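Local structure of water-soluble chlorophyll protein (Brassicaceae, 5HPZ) at residues Lys136-Ser140 / Ser141-Gly145. The protein binds chlorophyll as a water-soluble tetramer and is probably related in fold to Kunitz-type protease inhibitors. Sequence-based numbering, arbitrary orientation.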
loop_
_atom_site.group_PDB
_atom_site.type_symbol
_atom_site.label_atom_id
_atom_site.label_comp_id
_atom_site.label_asym_id
_atom_site.label_seq_id
_atom_site.Cartn_x
_atom_site.Cartn_y
_atom_site.Cartn_z
ATOM N N LYS A 136 -13.906 -3.864 30.650
ATOM C CA LYS A 136 -13.027 -4.711 29.876
ATOM C C LYS A 136 -13.915 -5.646 29.113
ATOM O O LYS A 136 -15.112 -5.737 29.419
ATOM C CB LYS A 136 -12.055 -5.498 30.747
ATOM C CG LYS A 136 -12.750 -6.450 31.681
ATOM C CD LYS A 136 -11.778 -7.228 32.555
ATOM C CE LYS A 136 -12.583 -7.958 33.605
ATOM N NZ LYS A 136 -11.741 -8.865 34.411
ATOM N N LEU A 137 -13.331 -6.257 28.083
ATOM C CA LEU A 137 -13.994 -7.258 27.235
ATOM C C LEU A 137 -13.323 -8.578 27.382
ATOM O O LEU A 137 -12.095 -8.634 27.431
ATOM C CB LEU A 137 -13.894 -6.843 25.804
ATOM C CG LEU A 137 -14.349 -5.423 25.470
ATOM C CD1 LEU A 137 -13.888 -5.135 24.054
ATOM C CD2 LEU A 137 -15.852 -5.360 25.603
ATOM N N THR A 138 -14.113 -9.637 27.502
ATOM C CA THR A 138 -13.571 -10.977 27.571
ATOM C C THR A 138 -14.146 -11.855 26.470
ATOM O O THR A 138 -15.128 -11.500 25.799
ATOM C CB THR A 138 -13.842 -11.708 28.929
ATOM O OG1 THR A 138 -15.232 -11.985 29.042
ATOM C CG2 THR A 138 -13.399 -10.937 30.156
ATOM N N THR A 139 -13.473 -12.978 26.276
ATOM C CA THR A 139 -13.810 -14.040 25.323
ATOM C C THR A 139 -13.438 -15.356 25.971
ATOM O O THR A 139 -12.654 -15.398 26.943
ATOM C CB THR A 139 -12.940 -14.029 24.033
ATOM O OG1 THR A 139 -11.575 -14.374 24.354
ATOM C CG2 THR A 139 -12.960 -12.662 23.393
ATOM N N SER A 140 -13.889 -16.452 25.379
ATOM C CA SER A 140 -13.508 -17.740 25.923
ATOM C C SER A 140 -12.027 -18.028 25.670
ATOM O O SER A 140 -11.461 -18.958 26.245
ATOM C CB SER A 140 -14.366 -18.810 25.310
ATOM O OG SER A 140 -14.173 -18.880 23.903
ATOM N N SER A 141 -11.351 -17.251 24.824
ATOM C CA SER A 141 -9.879 -17.444 24.731
ATOM C C SER A 141 -9.070 -16.514 25.655
ATOM O O SER A 141 -7.862 -16.494 25.582
ATOM C CB SER A 141 -9.379 -17.306 23.285
ATOM O OG SER A 141 -10.355 -17.769 22.365
ATOM N N GLY A 142 -9.715 -15.741 26.507
ATOM C CA GLY A 142 -8.961 -14.789 27.307
ATOM C C GLY A 142 -9.574 -13.421 27.228
ATOM O O GLY A 142 -10.505 -13.172 26.478
ATOM N N THR A 143 -9.002 -12.508 27.983
ATOM C CA THR A 143 -9.429 -11.161 28.038
ATOM C C THR A 143 -8.849 -10.437 26.859
ATOM O O THR A 143 -7.748 -10.766 26.387
ATOM C CB THR A 143 -8.902 -10.545 29.329
ATOM O OG1 THR A 143 -9.455 -11.302 30.385
ATOM C CG2 THR A 143 -9.322 -9.096 29.484
ATOM N N VAL A 144 -9.579 -9.453 26.354
ATOM C CA VAL A 144 -9.032 -8.694 25.276
ATOM C C VAL A 144 -7.895 -7.797 25.857
ATOM O O VAL A 144 -8.122 -6.978 26.774
ATOM C CB VAL A 144 -10.131 -7.866 24.582
ATOM C CG1 VAL A 144 -9.522 -6.886 23.608
ATOM C CG2 VAL A 144 -11.111 -8.814 23.893
ATOM N N GLY A 145 -6.691 -7.958 25.352
ATOM C CA GLY A 145 -5.616 -6.995 25.661
ATOM C C GLY A 145 -4.978 -6.429 24.411
ATOM O O GLY A 145 -5.506 -6.603 23.312
HETATM O O HOH W 1 -10.573 -5.678 27.456
#
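T139 and G142 face each other as an antiparallel hydrogen-bonded pair closing a two-residue hairpin, with 136-139 and 142-145 running antiparallel at 136° between their directions and the loop, S140 and S141, forming a type I turn. G142 N donates to T139 O at 3.0 Å, and T139 N returns a bond to G142 O, bent at the hydrogen. The hydroxyl of T139 adds a third link: OG1 donates to G142 O at 2.7 Å, in the carbonyl plane and on a lone pair, whereas T139 N reaches the same oxygen from above that plane. With chi1 at 68°, OG1 sits between backbone N and carbonyl carbon, within the turn, where it also accepts a weak bond from S141 N at 2.9 Å. A valine at T139 would probably cost G142 O one of its two donors and leave S141 N without this weak acceptor. G142 has a phi of +130°, where any side chain would collide with the carbonyl oxygen of S141, and only glycine is comfortable there. The hairpin joins strands 135-139 and 142-148, the middle pair of a four-stranded antiparallel sheet in the beta-trefoil fold of Kunitz-type inhibitors. One pair further from the turn, T138 and T143 form a non-hydrogen-bonded pair; their side chains share a face and cross obliquely, T138 CG2 lying 4.0 Å from T143 OG1. V144 N then donates almost straight to L137 O at 2.9 Å. On the face shared with T139, V144 CG2 packs alongside L137 CB at 3.9 Å; both residues are buried, L137 also touching W97 and V144 touching L157. Where the strands diverge, a water accepts from L137 N and donates to V144 O, 2.9 Å from each.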